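Uncharacterized protein (Staphylococcus aureus, PDB 4YBV) is probably a thioesterase of the hot dog fold that hydrolyses acyl thioesters, although its natural substrate is not established. Local coordinates at residues G21-S26 / E50-L55; W102-K107 / T115-T120; M27-K32 / H79-G84. The protein carries 1 engineered substitution. One frame throughout, in Å; residues are numbered along the deposited sequence.

Overall arrangement
The contacts sample parts of a hot dog fold, whose curved antiparallel sheet wraps round helix 42-60. Interaction 1 packs strand 22-28 on that helix, and interaction 2 zips together the hairpin strands 99-107 and 113-124. Their centres lie about 9 Å apart, and they meet at C53, whose CB lies 3.2 Å from W102 CG and whose SG lies 3.8 Å from I104 CD1. Interaction 3 starts on the last residues of strand 22-28, directly after the segment of interaction 1; its centre is about 18 Å from both other centres. Interactions 1 and 3 touch the second subunit; hot dog thioesterases generally form active sites between paired subunits, so the site probably lies at such an interface.

Interaction 1: residues G21-S26 / E50-L55; sequences GLVVIS and ETACSL
I25 reaches from strand 22-28 onto helix 42-60, and its terminal CD1 does most of the touching. That methyl lies 3.4 Å from L55 CD1 and 3.5 Å from A52 CA, both tighter than ordinary van der Waals contact. A52 CB is also close, at 3.8 Å from I25 CD1, and T51 CG2 comes in at 3.9 Å from the same methyl. The isoleucine gets there because CG1 lies beside its backbone N (chi1 -37°) and CD1 then extends anti (chi2 -176°). I25 and L55 side chains cross at about a right angle, methyl against methyl.

Two residues earlier, V23 works differently: its CB and both methyls gather round the carbonyl oxygen of A52, with CB 3.8 Å from A52 O. V23 CG1 also looks across to the CB atoms of A52 and L55.

Strand and helix axes come within 7.9 Å. Farther out, I15 of strand 14-19 touches both I25 and L55, while M13 touches I25 and T51. T51 turns its OG1 elsewhere, to A47 O one turn back and to H41 of the second subunit; E50 likewise bonds H77 of that subunit.

Chemically, the strand-helix join depends on shape and hydrophobic burial, with T51 OG1 turned to A47 O and, like E50 OE1, to the second subunit.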
ATOM      1  N   GLY A  21       0.894  22.724   3.545  1.00 35.13           N
ATOM      2  CA  GLY A  21       1.430  21.607   2.777  1.00 26.57           C
ATOM      3  C   GLY A  21       2.690  20.978   3.336  1.00 30.75           C
ATOM      4  O   GLY A  21       3.340  20.147   2.673  1.00 27.29           O
ATOM      5  N   LEU A  22       3.061  21.336   4.562  1.00 24.30           N
ATOM      6  CA  LEU A  22       4.304  20.794   5.088  1.00 24.06           C
ATOM      7  C   LEU A  22       4.259  20.691   6.603  1.00 32.86           C
ATOM      8  O   LEU A  22       3.898  21.661   7.313  1.00 28.53           O
ATOM      9  CB  LEU A  22       5.492  21.655   4.652  1.00 27.79           C
ATOM     10  CG  LEU A  22       6.884  21.285   5.146  1.00 28.20           C
ATOM     11  CD1 LEU A  22       7.340  19.932   4.566  1.00 27.49           C
ATOM     12  CD2 LEU A  22       7.872  22.409   4.818  1.00 28.35           C
ATOM     13  N   VAL A  23       4.594  19.504   7.104  1.00 26.33           N
ATOM     14  CA  VAL A  23       4.704  19.306   8.548  1.00 24.88           C
ATOM     15  C   VAL A  23       5.973  18.537   8.904  1.00 23.91           C
ATOM     16  O   VAL A  23       6.285  17.505   8.328  1.00 22.18           O
ATOM     17  CB  VAL A  23       3.476  18.564   9.108  1.00 24.33           C
ATOM     18  CG1 VAL A  23       3.640  18.342  10.611  1.00 27.59           C
ATOM     19  CG2 VAL A  23       2.234  19.366   8.838  1.00 23.14           C
ATOM     20  N   VAL A  24       6.719  19.049   9.857  1.00 20.84           N
ATOM     21  CA  VAL A  24       7.905  18.363  10.311  1.00 23.16           C
ATOM     22  C   VAL A  24       7.681  18.086  11.796  1.00 25.73           C
ATOM     23  O   VAL A  24       7.557  19.029  12.591  1.00 26.13           O
ATOM     24  CB  VAL A  24       9.204  19.217  10.046  1.00 23.39           C
ATOM     25  CG1 VAL A  24      10.472  18.436  10.387  1.00 21.94           C
ATOM     26  CG2 VAL A  24       9.235  19.689   8.575  1.00 21.20           C
ATOM     27  N   ILE A  25       7.589  16.803  12.156  1.00 25.75           N
ATOM     28  CA  ILE A  25       7.451  16.372  13.570  1.00 25.31           C
ATOM     29  C   ILE A  25       8.493  15.364  13.951  1.00 20.97           C
ATOM     30  O   ILE A  25       8.770  14.460  13.186  1.00 21.87           O
ATOM     31  CB  ILE A  25       6.112  15.666  13.849  1.00 29.00           C
ATOM     32  CG1 ILE A  25       4.991  16.275  13.071  1.00 35.07           C
ATOM     33  CG2 ILE A  25       5.784  15.677  15.312  1.00 25.15           C
ATOM     34  CD1 ILE A  25       3.708  15.622  13.456  1.00 40.33           C
ATOM     35  N   SER A  26       9.025  15.452  15.155  1.00 20.98           N
ATOM     36  CA  SER A  26      10.052  14.512  15.569  1.00 23.84           C
ATOM     37  C   SER A  26       9.737  13.905  16.938  1.00 22.69           C
ATOM     38  O   SER A  26       8.821  14.360  17.648  1.00 23.11           O
ATOM     39  CB  SER A  26      11.440  15.199  15.606  1.00 27.14           C
ATOM     40  OG  SER A  26      11.428  16.315  16.469  1.00 27.30           O
ATOM     41  N   GLU A  50       1.489   9.186  10.389  1.00 19.10           N
ATOM     42  CA  GLU A  50       0.052   9.448  10.322  1.00 20.48           C
ATOM     43  C   GLU A  50      -0.300  10.724  11.088  1.00 22.98           C
ATOM     44  O   GLU A  50      -1.136  11.525  10.621  1.00 24.98           O
ATOM     45  CB  GLU A  50      -0.786   8.270  10.851  1.00 22.27           C
ATOM     46  CG  GLU A  50      -2.282   8.558  10.719  1.00 27.19           C
ATOM     47  CD  GLU A  50      -3.167   7.309  10.608  1.00 27.58           C
ATOM     48  OE1 GLU A  50      -2.653   6.187  10.426  1.00 26.89           O
ATOM     49  OE2 GLU A  50      -4.399   7.453  10.719  1.00 30.37           O
ATOM     50  N   THR A  51       0.350  10.920  12.241  1.00 19.75           N
ATOM     51  CA  THR A  51       0.178  12.170  12.996  1.00 25.15           C
ATOM     52  C   THR A  51       0.554  13.379  12.116  1.00 23.65           C
ATOM     53  O   THR A  51      -0.165  14.380  12.071  1.00 21.48           O
ATOM     54  CB  THR A  51       1.026  12.181  14.277  1.00 21.10           C
ATOM     55  OG1 THR A  51       0.655  11.048  15.103  1.00 18.58           O
ATOM     56  CG2 THR A  51       0.810  13.487  15.046  1.00 19.37           C
ATOM     57  N   ALA A  52       1.667  13.256  11.399  1.00 20.72           N
ATOM     58  CA  ALA A  52       2.162  14.374  10.590  1.00 20.93           C
ATOM     59  C   ALA A  52       1.158  14.724   9.511  1.00 24.80           C
ATOM     60  O   ALA A  52       0.829  15.911   9.329  1.00 25.10           O
ATOM     61  CB  ALA A  52       3.553  14.055   9.990  1.00 21.96           C
ATOM     62  N   CYS A  53       0.606  13.737   8.788  1.00 24.51           N
ATOM     63  CA  CYS A  53      -0.276  14.234   7.741  1.00 28.14           C
ATOM     64  C   CYS A  53      -1.698  14.548   8.242  1.00 29.34           C
ATOM     65  O   CYS A  53      -2.398  15.355   7.632  1.00 28.39           O
ATOM     66  CB  CYS A  53      -0.315  13.312   6.524  1.00 32.78           C
ATOM     67  SG  CYS A  53      -0.369  11.605   6.748  1.00 29.20           S
ATOM     68  N   SER A  54      -2.101  13.985   9.372  1.00 25.86           N
ATOM     69  CA  SER A  54      -3.311  14.449  10.064  1.00 24.19           C
ATOM     70  C   SER A  54      -3.220  15.958  10.469  1.00 31.82           C
ATOM     71  O   SER A  54      -4.134  16.761  10.182  1.00 26.89           O
ATOM     72  CB  SER A  54      -3.555  13.565  11.303  1.00 33.33           C
ATOM     73  OG  SER A  54      -4.732  13.937  11.995  1.00 47.14           O
ATOM     74  N   LEU A  55      -2.116  16.330  11.128  1.00 23.80           N
ATOM     75  CA  LEU A  55      -1.849  17.733  11.445  1.00 26.75           C
ATOM     76  C   LEU A  55      -1.830  18.607  10.179  1.00 25.59           C
ATOM     77  O   LEU A  55      -2.422  19.687  10.159  1.00 25.82           O
ATOM     78  CB  LEU A  55      -0.531  17.864  12.192  1.00 22.54           C
ATOM     79  CG  LEU A  55      -0.552  17.258  13.590  1.00 30.82           C
ATOM     80  CD1 LEU A  55       0.832  17.189  14.175  1.00 33.02           C
ATOM     81  CD2 LEU A  55      -1.495  18.009  14.523  1.00 36.91           C
TER

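Interaction 2: residues W102-K107 / T115-T120; sequences WDIKIK and TVMRGT
I104 and M117 face each other as a hydrogen-bonded pair in the antiparallel hairpin of strands 99-107 and 113-124, and their side chains cross obliquely on the side that helix 42-60 covers. I104 CB stands 3.9 Å from M117 CB. CG1 lies beside the backbone N (chi1 -47°), and an unusual second torsion of 101° then swings CD1 over the neighbouring strand. There CD1 meets M117 O at 3.7 Å and M117 CB at 3.8 Å, and it lies alongside the backbone of R118 and G119, 3.9 Å from G119 N.

Beside this pair, I106 CD1 lies 4.2 Å from M117 SD, and I106 and T115 meet CB to CB. The polar ends on this side have partners on the helix: W102 NE1 bonds S57 OG, and T115 OG1 bonds S45 OG.

Six backbone bonds join the strands, two each at W102-G119, I104-M117 and I106-T115. The W102 N to G119 O bond, 2.8 Å long, is almost straight at 173°.

The side bearing D103, K105, V116 and R118 is different. K105 NZ forms a salt bridge with D103 OD2 along one strand, at 2.8 Å. R118 rests its CG on W102 O and sends its guanidinium to N76 and N74 of the third subunit; D103 packs on its own counterpart there.

The two faces therefore differ in chemistry: under the helix the packing is mostly apolar, tied to it by two side-chain hydrogen bonds, whereas the other side carries a salt bridge within one strand and the bonds of R118 to the third subunit.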
ATOM      1  N   TRP A 102      -0.704  12.640   0.986  1.00 20.18           N
ATOM      2  CA  TRP A 102       0.575  13.097   1.561  1.00 17.87           C
ATOM      3  C   TRP A 102       1.733  12.155   1.337  1.00 25.32           C
ATOM      4  O   TRP A 102       1.584  10.917   1.414  1.00 24.51           O
ATOM      5  CB  TRP A 102       0.449  13.285   3.088  1.00 20.63           C
ATOM      6  CG  TRP A 102      -0.403  14.424   3.520  1.00 27.24           C
ATOM      7  CD1 TRP A 102      -1.758  14.438   3.651  1.00 24.85           C
ATOM      8  CD2 TRP A 102       0.052  15.731   3.880  1.00 20.07           C
ATOM      9  NE1 TRP A 102      -2.177  15.691   4.068  1.00 24.21           N
ATOM     10  CE2 TRP A 102      -1.081  16.497   4.210  1.00 23.75           C
ATOM     11  CE3 TRP A 102       1.311  16.327   3.956  1.00 25.50           C
ATOM     12  CZ2 TRP A 102      -0.994  17.843   4.607  1.00 24.34           C
ATOM     13  CZ3 TRP A 102       1.397  17.667   4.358  1.00 24.43           C
ATOM     14  CH2 TRP A 102       0.241  18.396   4.683  1.00 23.53           C
ATOM     15  N   ASP A 103       2.913  12.734   1.166  1.00 26.40           N
ATOM     16  CA  ASP A 103       4.147  11.970   1.101  1.00 26.63           C
ATOM     17  C   ASP A 103       4.891  12.169   2.418  1.00 27.09           C
ATOM     18  O   ASP A 103       5.011  13.283   2.847  1.00 23.54           O
ATOM     19  CB  ASP A 103       4.994  12.455  -0.064  1.00 32.67           C
ATOM     20  CG  ASP A 103       5.947  11.426  -0.543  1.00 43.17           C
ATOM     21  OD1 ASP A 103       5.499  10.582  -1.353  1.00 52.29           O
ATOM     22  OD2 ASP A 103       7.125  11.456  -0.129  1.00 42.20           O
ATOM     23  N   ILE A 104       5.354  11.102   3.076  1.00 23.50           N
ATOM     24  CA  ILE A 104       6.055  11.262   4.350  1.00 24.10           C
ATOM     25  C   ILE A 104       7.378  10.520   4.343  1.00 25.19           C
ATOM     26  O   ILE A 104       7.427   9.328   4.048  1.00 25.82           O
ATOM     27  CB  ILE A 104       5.235  10.771   5.571  1.00 19.71           C
ATOM     28  CG1 ILE A 104       3.802  11.282   5.569  1.00 18.90           C
ATOM     29  CG2 ILE A 104       5.900  11.199   6.884  1.00 21.27           C
ATOM     30  CD1 ILE A 104       2.798  10.253   5.097  1.00 20.38           C
ATOM     31  N   LYS A 105       8.455  11.228   4.674  1.00 21.61           N
ATOM     32  CA  LYS A 105       9.741  10.585   4.792  1.00 24.38           C
ATOM     33  C   LYS A 105      10.244  10.712   6.232  1.00 25.82           C
ATOM     34  O   LYS A 105      10.267  11.791   6.807  1.00 27.97           O
ATOM     35  CB  LYS A 105      10.731  11.184   3.786  1.00 29.63           C
ATOM     36  CG  LYS A 105      10.396  10.797   2.324  1.00 34.42           C
ATOM     37  CD  LYS A 105      11.388  11.458   1.361  1.00 45.61           C
ATOM     38  CE  LYS A 105      11.232  10.909  -0.050  1.00 52.77           C
ATOM     39  NZ  LYS A 105       9.817  10.919  -0.511  1.00 52.79           N
ATOM     40  N   ILE A 106      10.632   9.594   6.821  1.00 20.97           N
ATOM     41  CA  ILE A 106      11.069   9.574   8.206  1.00 23.06           C
ATOM     42  C   ILE A 106      12.497   9.117   8.271  1.00 21.54           C
ATOM     43  O   ILE A 106      12.851   8.031   7.764  1.00 24.78           O
ATOM     44  CB  ILE A 106      10.172   8.681   9.067  1.00 25.46           C
ATOM     45  CG1 ILE A 106       8.709   9.008   8.704  1.00 23.60           C
ATOM     46  CG2 ILE A 106      10.489   8.915  10.531  1.00 24.39           C
ATOM     47  CD1 ILE A 106       7.637   8.328   9.500  1.00 25.27           C
ATOM     48  N   LYS A 107      13.310   9.992   8.873  1.00 23.86           N
ATOM     49  CA  LYS A 107      14.753   9.846   8.944  1.00 25.79           C
ATOM     50  C   LYS A 107      15.261   9.784  10.348  1.00 23.33           C
ATOM     51  O   LYS A 107      14.639  10.335  11.254  1.00 27.66           O
ATOM     52  CB  LYS A 107      15.456  11.023   8.231  1.00 28.06           C
ATOM     53  CG  LYS A 107      15.121  11.132   6.767  1.00 31.59           C
ATOM     54  CD  LYS A 107      15.845  12.281   6.076  1.00 29.02           C
ATOM     55  CE  LYS A 107      15.535  12.252   4.605  1.00 29.55           C
ATOM     56  NZ  LYS A 107      16.102  13.479   3.957  1.00 27.60           N
ATOM     57  N   THR A 115      11.808   5.160   7.282  1.00 25.92           N
ATOM     58  CA  THR A 115      10.475   4.778   6.766  1.00 23.45           C
ATOM     59  C   THR A 115      10.061   5.740   5.682  1.00 25.95           C
ATOM     60  O   THR A 115      10.222   6.943   5.851  1.00 24.47           O
ATOM     61  CB  THR A 115       9.384   4.827   7.864  1.00 23.11           C
ATOM     62  OG1 THR A 115       9.793   4.004   8.968  1.00 31.89           O
ATOM     63  CG2 THR A 115       8.050   4.290   7.358  1.00 23.61           C
ATOM     64  N   VAL A 116       9.466   5.256   4.616  1.00 21.24           N
ATOM     65  CA  VAL A 116       8.927   6.096   3.566  1.00 19.05           C
ATOM     66  C   VAL A 116       7.459   5.722   3.487  1.00 27.23           C
ATOM     67  O   VAL A 116       7.132   4.575   3.516  1.00 24.86           O
ATOM     68  CB  VAL A 116       9.661   5.982   2.246  1.00 26.36           C
ATOM     69  CG1 VAL A 116       9.729   4.571   1.792  1.00 27.64           C
ATOM     70  CG2 VAL A 116       8.953   6.760   1.205  1.00 36.53           C
ATOM     71  N   MET A 117       6.588   6.704   3.452  1.00 18.16           N
ATOM     72  CA  MET A 117       5.192   6.490   3.545  1.00 20.74           C
ATOM     73  C   MET A 117       4.305   7.337   2.700  1.00 25.66           C
ATOM     74  O   MET A 117       4.641   8.448   2.393  1.00 23.06           O
ATOM     75  CB  MET A 117       4.763   6.960   4.937  1.00 22.20           C
ATOM     76  CG  MET A 117       4.753   6.025   6.083  1.00 26.40           C
ATOM     77  SD  MET A 117       4.194   6.680   7.676  1.00 31.55           S
ATOM     78  CE  MET A 117       2.454   6.784   7.551  1.00 17.44           C
ATOM     79  N   ARG A 118       3.142   6.823   2.390  1.00 18.20           N
ATOM     80  CA  ARG A 118       2.149   7.695   1.735  1.00 22.03           C
ATOM     81  C   ARG A 118       0.877   7.578   2.543  1.00 24.70           C
ATOM     82  O   ARG A 118       0.547   6.489   3.028  1.00 23.58           O
ATOM     83  CB  ARG A 118       1.929   7.320   0.248  1.00 25.28           C
ATOM     84  CG  ARG A 118       1.087   8.329  -0.596  1.00 24.28           C
ATOM     85  CD  ARG A 118       1.183   8.056  -2.118  1.00 27.93           C
ATOM     86  NE  ARG A 118       0.464   6.836  -2.401  1.00 35.68           N
ATOM     87  CZ  ARG A 118       1.028   5.659  -2.666  1.00 30.51           C
ATOM     88  NH1 ARG A 118       2.347   5.546  -2.769  1.00 23.84           N
ATOM     89  NH2 ARG A 118       0.257   4.597  -2.827  1.00 25.32           N
ATOM     90  N   GLY A 119       0.186   8.691   2.738  1.00 18.30           N
ATOM     91  CA  GLY A 119      -1.095   8.659   3.410  1.00 19.16           C
ATOM     92  C   GLY A 119      -2.225   9.368   2.704  1.00 24.27           C
ATOM     93  O   GLY A 119      -2.050  10.408   2.089  1.00 23.32           O
ATOM     94  N   THR A 120      -3.396   8.774   2.777  1.00 21.53           N
ATOM     95  CA  THR A 120      -4.599   9.322   2.209  1.00 24.46           C
ATOM     96  C   THR A 120      -5.603   9.684   3.269  1.00 28.49           C
ATOM     97  O   THR A 120      -6.099   8.811   4.008  1.00 27.03           O
ATOM     98  CB  THR A 120      -5.280   8.358   1.265  1.00 21.28           C
ATOM     99  OG1 THR A 120      -4.353   7.963   0.260  1.00 28.06           O
ATOM    100  CG2 THR A 120      -6.498   9.045   0.645  1.00 22.87           C
TER

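Interaction 3: residues M27-K32 / H79-G84; sequences MPVTDK and HSAKDG
V29 sets one methyl squarely over the face of the peptide that links K82 to D83: V29 CG1 is 3.7 Å from K82 C and 4.0 Å from D83 N. CG1 is anti to the backbone N (chi1 177°), which places it there. The side chains of K82 and D83 leave the other face of that peptide and are exposed. A second flat group, the carbonyl of G84, is met by the backbone at the end of strand 22-28 and just past it. V29 N donates to G84 O at 3.0 Å, nearly straight at 174° but tilted 28° from the carbonyl plane, and P28 CA brings its hydrogen to the same oxygen with a carbon-oxygen distance of 3.6 Å.

The other methyl, V29 CG2, is 4.2 Å from A81 CB and about as near to the oxygens of D83 and G84, so the branched side chain is lapped by the bend of residues 81-84. G84 takes a positive phi as the chain turns into strand 85-95.

In the hot dog fold, strands 22-28 and 85-95 are antiparallel neighbours. M27 pairs with V86 through the backbone, and the V29 to G84 bond carries that register one step beyond the regular strands. V86 also packs against the side chains of M27, V29 and A81.

Past V29 the chain heads for the second subunit, where K32 O bonds T10 OG1 of that subunit. At the far end of the other segment, H79 meets H94 of the third subunit, their ring planes nearly perpendicular.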
ATOM      1  N   MET A  27      10.498  12.888  17.310  1.00 21.48           N
ATOM      2  CA  MET A  27      10.310  12.249  18.616  1.00 22.03           C
ATOM      3  C   MET A  27      11.554  11.485  18.968  1.00 22.41           C
ATOM      4  O   MET A  27      12.286  11.070  18.064  1.00 24.52           O
ATOM      5  CB  MET A  27       9.073  11.322  18.604  1.00 18.82           C
ATOM      6  CG  MET A  27       9.281  10.036  17.810  1.00 24.69           C
ATOM      7  SD  MET A  27       7.761   9.019  17.681  1.00 23.36           S
ATOM      8  CE  MET A  27       8.415   7.546  16.987  1.00 24.61           C
ATOM      9  N   PRO A  28      11.826  11.313  20.281  1.00 24.05           N
ATOM     10  CA  PRO A  28      12.995  10.547  20.748  1.00 26.06           C
ATOM     11  C   PRO A  28      12.818   9.033  20.612  1.00 26.32           C
ATOM     12  O   PRO A  28      11.743   8.519  20.861  1.00 26.39           O
ATOM     13  CB  PRO A  28      13.100  10.918  22.231  1.00 29.45           C
ATOM     14  CG  PRO A  28      11.700  11.267  22.642  1.00 24.35           C
ATOM     15  CD  PRO A  28      11.083  11.923  21.402  1.00 25.37           C
ATOM     16  N   VAL A  29      13.883   8.337  20.248  1.00 28.16           N
ATOM     17  CA  VAL A  29      13.838   6.884  20.202  1.00 24.92           C
ATOM     18  C   VAL A  29      14.175   6.389  21.596  1.00 33.99           C
ATOM     19  O   VAL A  29      15.348   6.396  21.989  1.00 29.97           O
ATOM     20  CB  VAL A  29      14.813   6.323  19.172  1.00 23.33           C
ATOM     21  CG1 VAL A  29      14.790   4.781  19.190  1.00 23.11           C
ATOM     22  CG2 VAL A  29      14.480   6.856  17.803  1.00 26.11           C
ATOM     23  N   THR A  30      13.146   5.995  22.349  1.00 31.80           N
ATOM     24  CA  THR A  30      13.314   5.536  23.730  1.00 35.41           C
ATOM     25  C   THR A  30      12.891   4.072  23.853  1.00 36.76           C
ATOM     26  O   THR A  30      12.313   3.534  22.916  1.00 27.90           O
ATOM     27  CB  THR A  30      12.497   6.414  24.708  1.00 38.45           C
ATOM     28  OG1 THR A  30      11.096   6.264  24.445  1.00 38.68           O
ATOM     29  CG2 THR A  30      12.873   7.889  24.537  1.00 33.07           C
ATOM     30  N   ASP A  31      13.206   3.426  24.986  1.00 33.94           N
ATOM     31  CA  ASP A  31      12.837   2.029  25.217  1.00 32.97           C
ATOM     32  C   ASP A  31      11.344   1.844  24.996  1.00 28.11           C
ATOM     33  O   ASP A  31      10.926   0.835  24.448  1.00 32.10           O
ATOM     34  CB  ASP A  31      13.205   1.565  26.640  1.00 36.38           C
ATOM     35  CG  ASP A  31      14.716   1.459  26.866  1.00 41.17           C
ATOM     36  OD1 ASP A  31      15.459   1.050  25.943  1.00 39.67           O
ATOM     37  OD2 ASP A  31      15.159   1.801  27.980  1.00 49.44           O
ATOM     38  N   LYS A  32      10.558   2.830  25.436  1.00 29.12           N
ATOM     39  CA  LYS A  32       9.098   2.862  25.281  1.00 29.85           C
ATOM     40  C   LYS A  32       8.558   2.615  23.869  1.00 29.45           C
ATOM     41  O   LYS A  32       7.465   2.065  23.737  1.00 25.91           O
ATOM     42  CB  LYS A  32       8.533   4.220  25.756  1.00 33.76           C
ATOM     43  CG  LYS A  32       7.928   4.186  27.156  1.00 42.40           C
ATOM     44  CD  LYS A  32       7.667   5.596  27.702  1.00 39.89           C
ATOM     45  CE  LYS A  32       6.647   6.361  26.893  1.00 38.90           C
ATOM     46  NZ  LYS A  32       6.559   7.773  27.379  1.00 47.14           N
ATOM     47  N   HIS A  79      15.991   1.736   6.837  1.00 28.01           N
ATOM     48  CA  HIS A  79      17.012   1.533   7.858  1.00 26.91           C
ATOM     49  C   HIS A  79      16.372   1.524   9.225  1.00 31.18           C
ATOM     50  O   HIS A  79      15.180   1.729   9.356  1.00 26.54           O
ATOM     51  CB  HIS A  79      18.082   2.626   7.816  1.00 37.53           C
ATOM     52  CG  HIS A  79      18.957   2.574   6.600  1.00 40.14           C
ATOM     53  ND1 HIS A  79      18.735   3.364   5.488  1.00 45.62           N
ATOM     54  CD2 HIS A  79      20.059   1.833   6.324  1.00 34.45           C
ATOM     55  CE1 HIS A  79      19.664   3.109   4.581  1.00 43.64           C
ATOM     56  NE2 HIS A  79      20.479   2.188   5.065  1.00 37.93           N
ATOM     57  N   SER A  80      17.185   1.293  10.245  1.00 35.43           N
ATOM     58  CA  SER A  80      16.696   1.262  11.614  1.00 36.72           C
ATOM     59  C   SER A  80      17.230   2.450  12.382  1.00 36.66           C
ATOM     60  O   SER A  80      18.155   3.154  11.923  1.00 38.58           O
ATOM     61  CB  SER A  80      17.093  -0.042  12.310  1.00 38.32           C
ATOM     62  OG  SER A  80      18.504  -0.111  12.478  1.00 44.34           O
ATOM     63  N   ALA A  81      16.621   2.698  13.535  1.00 30.44           N
ATOM     64  CA  ALA A  81      17.094   3.728  14.451  1.00 34.79           C
ATOM     65  C   ALA A  81      17.133   3.097  15.814  1.00 35.89           C
ATOM     66  O   ALA A  81      16.173   2.414  16.164  1.00 30.55           O
ATOM     67  CB  ALA A  81      16.167   4.932  14.449  1.00 29.33           C
ATOM     68  N   LYS A  82      18.202   3.305  16.589  1.00 36.11           N
ATOM     69  CA  LYS A  82      18.238   2.739  17.956  1.00 34.80           C
ATOM     70  C   LYS A  82      18.355   3.812  19.021  1.00 35.06           C
ATOM     71  O   LYS A  82      18.131   3.562  20.213  1.00 28.64           O
ATOM     72  CB  LYS A  82      19.381   1.745  18.108  1.00 36.23           C
ATOM     73  CG  LYS A  82      20.646   2.141  17.372  1.00 42.57           C
ATOM     74  CD  LYS A  82      21.702   1.061  17.477  1.00 54.87           C
ATOM     75  CE  LYS A  82      22.735   1.224  16.366  1.00 64.50           C
ATOM     76  NZ  LYS A  82      23.582   0.005  16.183  1.00 68.27           N
ATOM     77  N   ASP A  83      18.706   5.019  18.587  1.00 34.50           N
ATOM     78  CA  ASP A  83      18.851   6.123  19.522  1.00 39.57           C
ATOM     79  C   ASP A  83      18.677   7.444  18.810  1.00 36.68           C
ATOM     80  O   ASP A  83      18.434   7.478  17.599  1.00 36.44           O
ATOM     81  CB  ASP A  83      20.218   6.066  20.232  1.00 38.10           C
ATOM     82  CG  ASP A  83      21.383   5.788  19.275  1.00 37.78           C
ATOM     83  OD1 ASP A  83      21.494   6.427  18.203  1.00 39.06           O
ATOM     84  OD2 ASP A  83      22.192   4.892  19.602  1.00 49.94           O
ATOM     85  N   GLY A  84      18.797   8.527  19.568  1.00 36.38           N
ATOM     86  CA  GLY A  84      18.644   9.856  19.008  1.00 37.01           C
ATOM     87  C   GLY A  84      17.184  10.217  18.846  1.00 36.47           C
ATOM     88  O   GLY A  84      16.353   9.867  19.695  1.00 37.02           O
TER